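Local atomic coordinates of SusD homolog (Bacteroides thetaiotaomicron, PDB entry 3EHM), a protein that probably binds mucin O-glycans and is involved in their utilization by a human gut bacterium, as a SusD-like outer-membrane lipoprotein. Residues Met272-Trp277 with Tyr463-Met468; Gly61-Tyr66 with Ala311-Lys316; Trp277-Gly282 with Gly392-Leu397; Ile480-Val485 with Arg526-Asn531. All coordinates share one frame; numbering follows the deposited sequence.

Contact 1: Met272-Trp277 with Tyr463-Met468; sequences MGATIW and YLMKPM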
loop_
_atom_site.group_PDB
_atom_site.type_symbol
_atom_site.label_atom_id
_atom_site.label_comp_id
_atom_site.label_asym_id
_atom_site.label_seq_id
_atom_site.Cartn_x
_atom_site.Cartn_y
_atom_site.Cartn_z
HETATM N N MSE A 272 -10.964 -7.395 -10.610
HETATM C CA MSE A 272 -9.693 -6.950 -11.190
HETATM C C MSE A 272 -9.794 -5.530 -11.751
HETATM O O MSE A 272 -10.722 -5.213 -12.494
HETATM C CB MSE A 272 -9.257 -7.912 -12.303
HETATM C CG MSE A 272 -7.922 -7.558 -12.955
HETATM SE SE MSE A 272 -7.477 -8.765 -14.414
HETATM C CE MSE A 272 -8.906 -8.292 -15.630
ATOM N N GLY A 273 -8.828 -4.689 -11.394
ATOM C CA GLY A 273 -8.814 -3.309 -11.853
ATOM C C GLY A 273 -8.290 -3.122 -13.266
ATOM O O GLY A 273 -7.460 -3.897 -13.737
ATOM N N ALA A 274 -8.760 -2.070 -13.933
ATOM C CA ALA A 274 -8.364 -1.784 -15.313
ATOM C C ALA A 274 -6.893 -1.431 -15.463
ATOM O O ALA A 274 -6.225 -1.902 -16.382
ATOM C CB ALA A 274 -9.222 -0.659 -15.874
ATOM N N THR A 275 -6.382 -0.608 -14.558
ATOM C CA THR A 275 -4.986 -0.207 -14.633
ATOM C C THR A 275 -4.021 -1.389 -14.567
ATOM O O THR A 275 -3.186 -1.565 -15.452
ATOM C CB THR A 275 -4.632 0.782 -13.510
ATOM O OG1 THR A 275 -5.501 1.919 -13.588
ATOM C CG2 THR A 275 -3.182 1.245 -13.653
ATOM N N ILE A 276 -4.130 -2.209 -13.528
ATOM C CA ILE A 276 -3.217 -3.330 -13.422
ATOM C C ILE A 276 -3.420 -4.307 -14.585
ATOM O O ILE A 276 -2.464 -4.899 -15.075
ATOM C CB ILE A 276 -3.350 -4.042 -12.047
ATOM C CG1 ILE A 276 -2.174 -5.004 -11.855
ATOM C CG2 ILE A 276 -4.688 -4.765 -11.938
ATOM C CD1 ILE A 276 -2.096 -5.599 -10.459
ATOM N N TRP A 277 -4.657 -4.460 -15.043
ATOM C CA TRP A 277 -4.908 -5.353 -16.168
ATOM C C TRP A 277 -4.180 -4.831 -17.402
ATOM O O TRP A 277 -3.555 -5.594 -18.129
ATOM C CB TRP A 277 -6.398 -5.445 -16.493
ATOM C CG TRP A 277 -6.633 -6.060 -17.849
ATOM C CD1 TRP A 277 -6.585 -7.387 -18.170
ATOM C CD2 TRP A 277 -6.860 -5.357 -19.080
ATOM N NE1 TRP A 277 -6.765 -7.554 -19.525
ATOM C CE2 TRP A 277 -6.936 -6.325 -20.107
ATOM C CE3 TRP A 277 -7.002 -4.003 -19.414
ATOM C CZ2 TRP A 277 -7.151 -5.982 -21.448
ATOM C CZ3 TRP A 277 -7.215 -3.660 -20.749
ATOM C CH2 TRP A 277 -7.287 -4.649 -21.749
ATOM N N TYR A 463 1.316 5.525 -14.688
ATOM C CA TYR A 463 0.168 6.262 -15.195
ATOM C C TYR A 463 -1.037 5.362 -14.949
ATOM O O TYR A 463 -0.943 4.144 -15.083
ATOM C CB TYR A 463 0.325 6.564 -16.689
ATOM C CG TYR A 463 1.428 7.558 -17.001
ATOM C CD1 TYR A 463 1.818 8.520 -16.062
ATOM C CD2 TYR A 463 2.058 7.561 -18.247
ATOM C CE1 TYR A 463 2.809 9.460 -16.359
ATOM C CE2 TYR A 463 3.046 8.498 -18.555
ATOM C CZ TYR A 463 3.415 9.440 -17.606
ATOM O OH TYR A 463 4.386 10.361 -17.906
ATOM N N LEU A 464 -2.168 5.960 -14.595
ATOM C CA LEU A 464 -3.361 5.190 -14.279
ATOM C C LEU A 464 -4.538 5.434 -15.204
ATOM O O LEU A 464 -4.625 6.467 -15.867
ATOM C CB LEU A 464 -3.821 5.516 -12.857
ATOM C CG LEU A 464 -2.763 5.558 -11.756
ATOM C CD1 LEU A 464 -3.360 6.192 -10.512
ATOM C CD2 LEU A 464 -2.256 4.160 -11.468
HETATM N N MSE A 465 -5.449 4.466 -15.229
HETATM C CA MSE A 465 -6.674 4.588 -16.005
HETATM C C MSE A 465 -7.418 5.679 -15.238
HETATM O O MSE A 465 -7.431 5.666 -14.006
HETATM C CB MSE A 465 -7.475 3.280 -15.951
HETATM C CG MSE A 465 -6.828 2.103 -16.676
HETATM SE SE MSE A 465 -7.220 2.102 -18.572
HETATM C CE MSE A 465 -6.493 0.367 -19.043
ATOM N N LYS A 466 -8.023 6.621 -15.951
ATOM C CA LYS A 466 -8.741 7.714 -15.301
ATOM C C LYS A 466 -10.026 7.223 -14.648
ATOM O O LYS A 466 -10.615 6.235 -15.082
ATOM C CB LYS A 466 -9.079 8.795 -16.329
ATOM C CG LYS A 466 -10.062 8.321 -17.383
ATOM C CD LYS A 466 -10.239 9.329 -18.508
ATOM C CE LYS A 466 -11.177 8.773 -19.571
ATOM N NZ LYS A 466 -10.799 9.254 -20.935
ATOM N N PRO A 467 -10.487 7.912 -13.594
ATOM C CA PRO A 467 -11.720 7.480 -12.935
ATOM C C PRO A 467 -12.911 7.541 -13.892
ATOM O O PRO A 467 -13.009 8.441 -14.718
ATOM C CB PRO A 467 -11.847 8.455 -11.766
ATOM C CG PRO A 467 -11.158 9.695 -12.275
ATOM C CD PRO A 467 -9.945 9.127 -12.959
HETATM N N MSE A 468 -13.811 6.572 -13.779
HETATM C CA MSE A 468 -14.983 6.523 -14.639
HETATM C C MSE A 468 -16.020 7.555 -14.209
HETATM O O MSE A 468 -16.694 8.155 -15.043
HETATM C CB MSE A 468 -15.591 5.129 -14.600
HETATM C CG MSE A 468 -16.776 4.955 -15.510
HETATM SE SE MSE A 468 -17.483 3.169 -15.421
HETATM C CE MSE A 468 -16.275 2.352 -14.166
HETATM O O HOH W 1 -6.869 3.727 -11.936
#

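Contact 2: Gly61-Tyr66 with Ala311-Lys316; sequences GNYIGY and APTNSK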
loop_
_atom_site.group_PDB
_atom_site.type_symbol
_atom_site.label_atom_id
_atom_site.label_comp_id
_atom_site.label_asym_id
_atom_site.label_seq_id
_atom_site.Cartn_x
_atom_site.Cartn_y
_atom_site.Cartn_z
ATOM N N GLY A 61 -6.914 0.754 -3.427
ATOM C CA GLY A 61 -6.741 -0.227 -4.491
ATOM C C GLY A 61 -7.599 0.058 -5.712
ATOM O O GLY A 61 -7.255 -0.308 -6.841
ATOM N N ASN A 62 -8.735 0.703 -5.477
ATOM C CA ASN A 62 -9.651 1.064 -6.547
ATOM C C ASN A 62 -9.108 2.281 -7.292
ATOM O O ASN A 62 -9.105 2.310 -8.522
ATOM C CB ASN A 62 -11.039 1.346 -5.957
ATOM C CG ASN A 62 -11.863 2.309 -6.799
ATOM O OD1 ASN A 62 -12.116 2.073 -7.986
ATOM N ND2 ASN A 62 -12.300 3.399 -6.178
ATOM N N TYR A 63 -8.628 3.273 -6.542
ATOM C CA TYR A 63 -8.082 4.492 -7.134
ATOM C C TYR A 63 -6.963 4.191 -8.139
ATOM O O TYR A 63 -6.983 4.685 -9.267
ATOM C CB TYR A 63 -7.509 5.410 -6.047
ATOM C CG TYR A 63 -8.465 5.804 -4.930
ATOM C CD1 TYR A 63 -7.974 6.144 -3.667
ATOM C CD2 TYR A 63 -9.847 5.840 -5.129
ATOM C CE1 TYR A 63 -8.832 6.503 -2.627
ATOM C CE2 TYR A 63 -10.717 6.198 -4.095
ATOM C CZ TYR A 63 -10.200 6.525 -2.846
ATOM O OH TYR A 63 -11.042 6.852 -1.808
ATOM N N ILE A 64 -5.987 3.385 -7.722
ATOM C CA ILE A 64 -4.845 3.056 -8.573
ATOM C C ILE A 64 -5.045 1.900 -9.543
ATOM O O ILE A 64 -4.113 1.498 -10.232
ATOM C CB ILE A 64 -3.594 2.764 -7.734
ATOM C CG1 ILE A 64 -3.843 1.536 -6.853
ATOM C CG2 ILE A 64 -3.222 3.995 -6.917
ATOM C CD1 ILE A 64 -2.734 1.241 -5.892
ATOM N N GLY A 65 -6.245 1.340 -9.581
ATOM C CA GLY A 65 -6.506 0.280 -10.535
ATOM C C GLY A 65 -6.096 -1.142 -10.221
ATOM O O GLY A 65 -6.017 -1.967 -11.140
ATOM N N TYR A 66 -5.799 -1.437 -8.959
ATOM C CA TYR A 66 -5.471 -2.811 -8.579
ATOM C C TYR A 66 -6.808 -3.547 -8.661
ATOM O O TYR A 66 -6.885 -4.695 -9.101
ATOM C CB TYR A 66 -4.991 -2.896 -7.123
ATOM C CG TYR A 66 -3.499 -2.811 -6.885
ATOM C CD1 TYR A 66 -2.990 -2.959 -5.597
ATOM C CD2 TYR A 66 -2.600 -2.596 -7.929
ATOM C CE1 TYR A 66 -1.627 -2.896 -5.346
ATOM C CE2 TYR A 66 -1.226 -2.532 -7.690
ATOM C CZ TYR A 66 -0.750 -2.684 -6.394
ATOM O OH TYR A 66 0.595 -2.628 -6.131
ATOM N N ALA A 311 -13.524 -0.816 -14.450
ATOM C CA ALA A 311 -12.883 0.491 -14.431
ATOM C C ALA A 311 -12.748 1.091 -13.037
ATOM O O ALA A 311 -13.510 0.760 -12.126
ATOM C CB ALA A 311 -13.634 1.445 -15.347
ATOM N N PRO A 312 -11.759 1.979 -12.851
ATOM C CA PRO A 312 -11.550 2.610 -11.545
ATOM C C PRO A 312 -12.665 3.594 -11.233
ATOM O O PRO A 312 -13.211 4.233 -12.136
ATOM C CB PRO A 312 -10.197 3.288 -11.703
ATOM C CG PRO A 312 -10.199 3.684 -13.142
ATOM C CD PRO A 312 -10.757 2.449 -13.824
ATOM N N THR A 313 -13.002 3.700 -9.953
ATOM C CA THR A 313 -14.052 4.603 -9.499
ATOM C C THR A 313 -15.296 4.419 -10.373
ATOM O O THR A 313 -15.779 5.353 -11.017
ATOM C CB THR A 313 -13.546 6.067 -9.533
ATOM O OG1 THR A 313 -12.292 6.145 -8.836
ATOM C CG2 THR A 313 -14.534 7.002 -8.844
ATOM N N ASN A 314 -15.798 3.187 -10.374
ATOM C CA ASN A 314 -16.972 2.785 -11.136
ATOM C C ASN A 314 -18.158 3.694 -10.841
ATOM O O ASN A 314 -18.428 4.006 -9.684
ATOM C CB ASN A 314 -17.332 1.337 -10.785
ATOM C CG ASN A 314 -18.437 0.768 -11.663
ATOM O OD1 ASN A 314 -18.839 -0.380 -11.491
ATOM N ND2 ASN A 314 -18.926 1.558 -12.607
ATOM N N SER A 315 -18.863 4.115 -11.887
ATOM C CA SER A 315 -20.016 4.987 -11.711
ATOM C C SER A 315 -21.319 4.203 -11.808
ATOM O O SER A 315 -22.393 4.744 -11.561
ATOM C CB SER A 315 -20.008 6.103 -12.760
ATOM O OG SER A 315 -20.207 5.583 -14.062
ATOM N N LYS A 316 -21.218 2.921 -12.146
ATOM C CA LYS A 316 -22.395 2.067 -12.285
ATOM C C LYS A 316 -22.802 1.343 -11.004
ATOM O O LYS A 316 -21.966 1.037 -10.151
ATOM C CB LYS A 316 -22.160 1.031 -13.388
ATOM C CG LYS A 316 -22.723 1.404 -14.755
ATOM C CD LYS A 316 -22.146 2.700 -15.290
ATOM C CE LYS A 316 -22.652 2.978 -16.708
ATOM N NZ LYS A 316 -24.145 3.066 -16.799
HETATM O O HOH W 2 -14.158 0.924 -9.591
HETATM O O HOH W 3 -9.371 6.362 -9.993
#

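Contact 3: Trp277-Gly282 with Gly392-Leu397; sequences WGYLDG and GKPTGL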
loop_
_atom_site.group_PDB
_atom_site.type_symbol
_atom_site.label_atom_id
_atom_site.label_comp_id
_atom_site.label_asym_id
_atom_site.label_seq_id
_atom_site.Cartn_x
_atom_site.Cartn_y
_atom_site.Cartn_z
ATOM N N TRP A 277 -4.657 -4.460 -15.043
ATOM C CA TRP A 277 -4.908 -5.353 -16.168
ATOM C C TRP A 277 -4.180 -4.831 -17.402
ATOM O O TRP A 277 -3.555 -5.594 -18.129
ATOM C CB TRP A 277 -6.398 -5.445 -16.493
ATOM C CG TRP A 277 -6.633 -6.060 -17.849
ATOM C CD1 TRP A 277 -6.585 -7.387 -18.170
ATOM C CD2 TRP A 277 -6.860 -5.357 -19.080
ATOM N NE1 TRP A 277 -6.765 -7.554 -19.525
ATOM C CE2 TRP A 277 -6.936 -6.325 -20.107
ATOM C CE3 TRP A 277 -7.002 -4.003 -19.414
ATOM C CZ2 TRP A 277 -7.151 -5.982 -21.448
ATOM C CZ3 TRP A 277 -7.215 -3.660 -20.749
ATOM C CH2 TRP A 277 -7.287 -4.649 -21.749
ATOM N N GLY A 278 -4.284 -3.525 -17.635
ATOM C CA GLY A 278 -3.642 -2.914 -18.786
ATOM C C GLY A 278 -2.159 -3.202 -18.867
ATOM O O GLY A 278 -1.636 -3.524 -19.941
ATOM N N TYR A 279 -1.468 -3.076 -17.736
ATOM C CA TYR A 279 -0.036 -3.348 -17.701
ATOM C C TYR A 279 0.256 -4.838 -17.870
ATOM O O TYR A 279 1.084 -5.221 -18.691
ATOM C CB TYR A 279 0.572 -2.842 -16.386
ATOM C CG TYR A 279 0.716 -1.334 -16.331
ATOM C CD1 TYR A 279 1.705 -0.685 -17.068
ATOM C CD2 TYR A 279 -0.169 -0.553 -15.588
ATOM C CE1 TYR A 279 1.811 0.702 -17.074
ATOM C CE2 TYR A 279 -0.075 0.841 -15.587
ATOM C CZ TYR A 279 0.916 1.462 -16.336
ATOM O OH TYR A 279 0.999 2.843 -16.371
ATOM N N LEU A 280 -0.429 -5.679 -17.103
ATOM C CA LEU A 280 -0.200 -7.119 -17.179
ATOM C C LEU A 280 -0.429 -7.654 -18.585
ATOM O O LEU A 280 0.352 -8.464 -19.081
ATOM C CB LEU A 280 -1.103 -7.854 -16.182
ATOM C CG LEU A 280 -0.853 -7.526 -14.706
ATOM C CD1 LEU A 280 -1.882 -8.239 -13.833
ATOM C CD2 LEU A 280 0.556 -7.952 -14.322
ATOM N N ASP A 281 -1.498 -7.190 -19.228
ATOM C CA ASP A 281 -1.821 -7.625 -20.586
ATOM C C ASP A 281 -0.798 -7.120 -21.606
ATOM O O ASP A 281 -0.220 -7.899 -22.361
ATOM C CB ASP A 281 -3.208 -7.120 -20.989
ATOM C CG ASP A 281 -3.618 -7.591 -22.376
ATOM O OD1 ASP A 281 -4.027 -8.765 -22.509
ATOM O OD2 ASP A 281 -3.513 -6.794 -23.334
ATOM N N GLY A 282 -0.583 -5.808 -21.626
ATOM C CA GLY A 282 0.356 -5.228 -22.570
ATOM C C GLY A 282 1.786 -5.720 -22.440
ATOM O O GLY A 282 2.508 -5.829 -23.434
ATOM N N GLY A 392 6.777 -4.026 -25.217
ATOM C CA GLY A 392 5.377 -3.679 -25.373
ATOM C C GLY A 392 4.934 -2.644 -24.352
ATOM O O GLY A 392 5.535 -2.511 -23.287
ATOM N N LYS A 393 3.882 -1.903 -24.682
ATOM C CA LYS A 393 3.349 -0.881 -23.791
ATOM C C LYS A 393 2.030 -1.356 -23.199
ATOM O O LYS A 393 1.393 -2.264 -23.734
ATOM C CB LYS A 393 3.137 0.433 -24.553
ATOM C CG LYS A 393 4.401 1.278 -24.735
ATOM C CD LYS A 393 5.467 0.537 -25.516
ATOM C CE LYS A 393 6.702 1.391 -25.740
ATOM N NZ LYS A 393 7.759 0.637 -26.482
ATOM N N PRO A 394 1.599 -0.756 -22.078
ATOM C CA PRO A 394 0.334 -1.187 -21.480
ATOM C C PRO A 394 -0.839 -1.089 -22.449
ATOM O O PRO A 394 -0.856 -0.249 -23.350
ATOM C CB PRO A 394 0.186 -0.266 -20.268
ATOM C CG PRO A 394 0.964 0.950 -20.658
ATOM C CD PRO A 394 2.183 0.363 -21.322
ATOM N N THR A 395 -1.821 -1.958 -22.256
ATOM C CA THR A 395 -2.986 -1.988 -23.120
ATOM C C THR A 395 -4.058 -1.021 -22.653
ATOM O O THR A 395 -4.390 -0.969 -21.467
ATOM C CB THR A 395 -3.589 -3.390 -23.166
ATOM O OG1 THR A 395 -2.557 -4.334 -23.474
ATOM C CG2 THR A 395 -4.681 -3.459 -24.230
ATOM N N GLY A 396 -4.599 -0.256 -23.590
ATOM C CA GLY A 396 -5.637 0.687 -23.243
ATOM C C GLY A 396 -6.981 -0.007 -23.225
ATOM O O GLY A 396 -7.125 -1.126 -23.714
ATOM N N LEU A 397 -7.970 0.655 -22.645
ATOM C CA LEU A 397 -9.306 0.103 -22.582
ATOM C C LEU A 397 -10.156 0.938 -23.531
ATOM O O LEU A 397 -10.316 2.145 -23.345
ATOM C CB LEU A 397 -9.832 0.190 -21.145
ATOM C CG LEU A 397 -10.962 -0.743 -20.708
ATOM C CD1 LEU A 397 -10.675 -2.166 -21.164
ATOM C CD2 LEU A 397 -11.102 -0.681 -19.190
HETATM O O HOH W 4 1.695 -4.622 -25.739
#

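Contact 4: Ile480-Val485 with Arg526-Asn531; sequences IEDCRV and RPKQPN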
loop_
_atom_site.group_PDB
_atom_site.type_symbol
_atom_site.label_atom_id
_atom_site.label_comp_id
_atom_site.label_asym_id
_atom_site.label_seq_id
_atom_site.Cartn_x
_atom_site.Cartn_y
_atom_site.Cartn_z
ATOM N N ILE A 480 -11.089 16.906 -13.191
ATOM C CA ILE A 480 -10.737 15.747 -14.004
ATOM C C ILE A 480 -9.571 16.082 -14.930
ATOM O O ILE A 480 -9.740 16.145 -16.148
ATOM C CB ILE A 480 -11.926 15.309 -14.876
ATOM C CG1 ILE A 480 -13.212 15.330 -14.048
ATOM C CG2 ILE A 480 -11.682 13.911 -15.429
ATOM C CD1 ILE A 480 -14.475 15.349 -14.886
ATOM N N GLU A 481 -8.392 16.301 -14.351
ATOM C CA GLU A 481 -7.196 16.623 -15.128
ATOM C C GLU A 481 -5.997 16.703 -14.192
ATOM O O GLU A 481 -4.872 16.374 -14.568
ATOM C CB GLU A 481 -7.372 17.959 -15.852
ATOM C CG GLU A 481 -6.990 17.922 -17.328
ATOM C CD GLU A 481 -6.046 19.047 -17.717
ATOM O OE1 GLU A 481 -4.896 19.053 -17.221
ATOM O OE2 GLU A 481 -6.454 19.924 -18.517
ATOM N N ASP A 482 -6.248 17.145 -12.964
ATOM C CA ASP A 482 -5.196 17.255 -11.960
ATOM C C ASP A 482 -5.215 16.057 -11.011
ATOM O O ASP A 482 -4.220 15.780 -10.337
ATOM C CB ASP A 482 -5.363 18.543 -11.152
ATOM C CG ASP A 482 -5.173 19.786 -11.993
ATOM O OD1 ASP A 482 -4.049 19.988 -12.502
ATOM O OD2 ASP A 482 -6.149 20.556 -12.148
ATOM N N CYS A 483 -6.348 15.353 -10.964
ATOM C CA CYS A 483 -6.491 14.192 -10.091
ATOM C C CYS A 483 -7.149 12.966 -10.715
ATOM O O CYS A 483 -8.291 13.021 -11.181
ATOM C CB CYS A 483 -7.281 14.562 -8.823
ATOM S SG CYS A 483 -6.384 15.592 -7.625
ATOM N N ARG A 484 -6.416 11.859 -10.722
ATOM C CA ARG A 484 -6.953 10.597 -11.209
ATOM C C ARG A 484 -7.218 9.765 -9.957
ATOM O O ARG A 484 -7.865 8.726 -10.016
ATOM C CB ARG A 484 -5.967 9.893 -12.143
ATOM C CG ARG A 484 -5.835 10.606 -13.477
ATOM C CD ARG A 484 -5.124 9.773 -14.530
ATOM N NE ARG A 484 -5.030 10.530 -15.771
ATOM C CZ ARG A 484 -4.412 10.114 -16.868
ATOM N NH1 ARG A 484 -3.820 8.926 -16.899
ATOM N NH2 ARG A 484 -4.376 10.902 -17.934
ATOM N N VAL A 485 -6.708 10.252 -8.823
ATOM C CA VAL A 485 -6.896 9.615 -7.514
ATOM C C VAL A 485 -6.888 10.720 -6.461
ATOM O O VAL A 485 -6.355 11.797 -6.701
ATOM C CB VAL A 485 -5.749 8.624 -7.157
ATOM C CG1 VAL A 485 -5.515 7.660 -8.300
ATOM C CG2 VAL A 485 -4.471 9.381 -6.814
ATOM N N ARG A 526 5.809 16.974 -10.606
ATOM C CA ARG A 526 5.284 15.618 -10.772
ATOM C C ARG A 526 4.676 15.463 -12.171
ATOM O O ARG A 526 3.818 16.251 -12.581
ATOM C CB ARG A 526 4.227 15.327 -9.704
ATOM C CG ARG A 526 3.838 13.863 -9.600
ATOM C CD ARG A 526 2.832 13.648 -8.479
ATOM N NE ARG A 526 1.579 14.354 -8.740
ATOM C CZ ARG A 526 0.580 14.461 -7.871
ATOM N NH1 ARG A 526 0.679 13.913 -6.667
ATOM N NH2 ARG A 526 -0.528 15.102 -8.214
ATOM N N PRO A 527 5.108 14.434 -12.918
ATOM C CA PRO A 527 4.637 14.149 -14.280
ATOM C C PRO A 527 3.173 13.731 -14.376
ATOM O O PRO A 527 2.570 13.283 -13.397
ATOM C CB PRO A 527 5.563 13.023 -14.749
ATOM C CG PRO A 527 6.742 13.084 -13.806
ATOM C CD PRO A 527 6.104 13.434 -12.499
ATOM N N LYS A 528 2.620 13.875 -15.577
ATOM C CA LYS A 528 1.237 13.507 -15.873
ATOM C C LYS A 528 1.227 12.842 -17.246
ATOM O O LYS A 528 2.000 13.224 -18.123
ATOM C CB LYS A 528 0.359 14.755 -15.905
ATOM C CG LYS A 528 0.229 15.443 -14.560
ATOM C CD LYS A 528 -0.143 16.910 -14.708
ATOM C CE LYS A 528 -1.462 17.100 -15.436
ATOM N NZ LYS A 528 -1.839 18.546 -15.490
ATOM N N GLN A 529 0.363 11.848 -17.438
ATOM C CA GLN A 529 0.293 11.174 -18.730
ATOM C C GLN A 529 -0.217 12.148 -19.790
ATOM O O GLN A 529 -1.172 12.880 -19.551
ATOM C CB GLN A 529 -0.644 9.965 -18.666
ATOM C CG GLN A 529 -0.785 9.250 -20.008
ATOM C CD GLN A 529 -1.735 8.071 -19.957
ATOM O OE1 GLN A 529 -2.663 8.040 -19.149
ATOM N NE2 GLN A 529 -1.521 7.102 -20.840
ATOM N N PRO A 530 0.415 12.166 -20.978
ATOM C CA PRO A 530 -0.005 13.066 -22.058
ATOM C C PRO A 530 -1.477 12.854 -22.402
ATOM O O PRO A 530 -2.035 11.790 -22.139
ATOM C CB PRO A 530 0.906 12.666 -23.220
ATOM C CG PRO A 530 2.127 12.137 -22.544
ATOM C CD PRO A 530 1.557 11.335 -21.400
ATOM N N ASN A 531 -2.093 13.865 -23.001
ATOM C CA ASN A 531 -3.498 13.793 -23.385
ATOM C C ASN A 531 -3.726 12.998 -24.666
ATOM O O ASN A 531 -4.734 12.255 -24.718
ATOM C CB ASN A 531 -4.063 15.205 -23.528
ATOM C CG ASN A 531 -4.048 15.960 -22.218
ATOM O OD1 ASN A 531 -4.659 15.530 -21.236
ATOM N ND2 ASN A 531 -3.342 17.086 -22.188
HETATM O O HOH W 5 -4.035 10.611 -20.640
#

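Contact 1: Met272-Trp277 with Tyr463-Met468
Met-465, present as selenomethionine, and Thr-275 bury the most surface here, and Ala-274 packs beside them. Gly-273 is the N-cap of the helix that begins at Ala-274, so Thr-275 sits in its first turn, where a short branched side chain can stand off the backbone and meet a neighbouring loop. The Thr-275 hydroxyl lies beside its own backbone N (chi1 -57°). From there Thr-275 OG1 accepts a nearly straight hydrogen bond from Met-465 N, at 3.0 Å and 165°. Thr-275 OG1 also gives its proton to a water 2.8 Å away, which in turn donates to Met-465 O at 2.9 Å. One hydroxyl thus serves both polar ends of a single loop residue, directly and through water. The methyl Thr-275 CG2, anti to the backbone N, turns the other way and packs against Leu-464 CD2 at 3.8 Å.

Met-465 slides past Thr-275 in the opposite direction. Bent at chi2 (-84°), its flexible, unbranched chain follows the helix surface: Met-465 CG rests on Ala-274 CB at 3.7 Å, and Met-465 CE lies 3.5 Å from Ala-274 O. Met-465 CE also comes to the edge of the Trp-277 ring, 4.4 Å from CE3. Alanine suits the place because a larger side chain would probably meet the Met-465 chain here. Tyr-442 of helix 429-445 touches Thr-275, and Tyr-407 adjoins Met-465. The arrangement is that of an irregular loop strapped across the first turn of a short helix, in the loop-rich part of a SusD-like fold that accompanies the tetratricopeptide-repeat helices.

Contact 2: Gly61-Tyr66 with Ala311-Lys316
This is a buried, mainly polar contact between the end of the short helix 60-63 and an irregular loop that follows strand 304-306, with one asparagine amide doing most of the work. Asn-62 has CG anti to its backbone N (chi1 153°), which carries the amide out to the loop. There Asn-62 OD1 accepts from Thr-313 N at 2.7 Å; the bond is close to straight (165°) and arrives in the carbonyl plane, on a lone pair. Asn-62 OD1 also takes a proton from a water at 2.8 Å. That water donates to Ala-311 O and accepts from Asn-314 N, tying the amide to the carbonyl of Ala-311 and the N-H of Asn-314. A weak hydrogen bond from Asn-62 ND2 to Ile-58 O fits this orientation of the amide.

Thr-313 has positive phi and psi, so that the chain bends there. Thr-313 OG1, beside the backbone N, accepts from Trp-81 NE1 and donates to a second water at 3.1 Å, which bonds to Tyr-63 O at 3.0 Å. Pro-312, having no N-H to satisfy, presents only carbon: its CB lies 3.5 Å from Asn-62 O. That same carbonyl receives Gly-65 N in the Schellman motif closing the helix, where a positive phi of 82° would jam a side chain against the preceding carbonyl.

Asparagine suits the site because its amide acts as an extra peptide group: it and two waters meet buried backbone polar atoms with neutral partners, so the junction is joined without placing a charge inside the protein.

Contact 3: Trp277-Gly282 with Gly392-Leu397
The last turns of helix 274-282, in the loop-rich part of the SusD-like fold, pack against an extended loop: Gly-278 and Gly-282, one turn apart, let residues 392-397 run directly over the helix backbone. The alpha carbons of Gly-282 and Pro-394 are 4.2 Å apart, and a CB on either glycine would collide with the loop. At this range Gly-282 CA makes a CA-H...O contact of 3.3 Å with Lys-393 O.

Thr-395 N bonds to Gly-278 O at 2.8 Å, approaching 44° above the carbonyl plane, so that this oxygen serves the loop as well as its helical donor, Gly-282 N. Pro-394, with its rigid ring, lays CB over a face of the Tyr-279 ring in a CH-pi contact, 4.0 Å from the centroid. Leu-397 CD1 and Thr-395 CG2 both meet the six-membered part of the Trp-277 indole, each at 3.8 Å, from CZ3 and CH2 respectively. An alanine in place of Thr-395 would probably keep the backbone bond but lose both the contact with the indole and the tie to Asp-281. That tie is short and specific: Thr-395 OG1 donates to Asp-281 OD2 at 2.6 Å, on the anti lone pair of the carboxylate.

Contact 4: Ile480-Val485 with Arg526-Asn531
Remarkably, the two backbones stay far apart, their nearest alpha carbons (Asp-482 and Lys-528) being 8.4 Å from each other, so that long side chains span the gap. Arg-484 reaches across with its chain extended from CG to NE. Arg-484 NH1 donates to Gln-529 OE1 at 2.7 Å, almost straight (176°), with the oxygen in the guanidinium plane. The amide plane is turned 58° from that plane. Arg-484 NH2 gives a proton to a water 2.7 Å away, which donates to Pro-530 O at 2.8 Å, while NH1 has a weak second bond to Leu-464 O. Gln-529, also extended, spends its NE2 on Ile-413 O, so both ends of the amide are used.

Nearer solvent, Lys-528 bends at chi3, placing NZ between two acids. Lys-528 NZ forms a salt bridge with Glu-481 OE1 at 3.5 Å and a long one with Asp-482 OD1 at 4.0 Å, a loose network, as befits exposed side chains. A leucine in place of Arg-484 would remove the bond to Gln-529 and the water bridge to Pro-530, and would probably hold the tail less firmly. The whole is typical of a C-terminal tail docked by polar side chains onto a surface loop.

Overall arrangement
From the N terminus, residues 61-66 open the first loop, which contact 2 closes at 311-316 after 244 intervening residues. Before that happens, helix 274-282 starts two more: contact 1 runs from its first turn to 463-468, and contact 3 from its last turns to 392-397. Contact 3 therefore falls within the span of contact 1, with Trp-277 common to both, and each of them crosses contact 2. Contact 4 follows in series, joining 480-485 to the C-terminal tail. Contact 1 is the hub. Met-468 meets Pro-312 of contact 2, Tyr-463 meets Tyr-279 of contact 3, and Leu-464 packs on Val-485 of contact 4, uniting N-terminal, central and C-terminal chain.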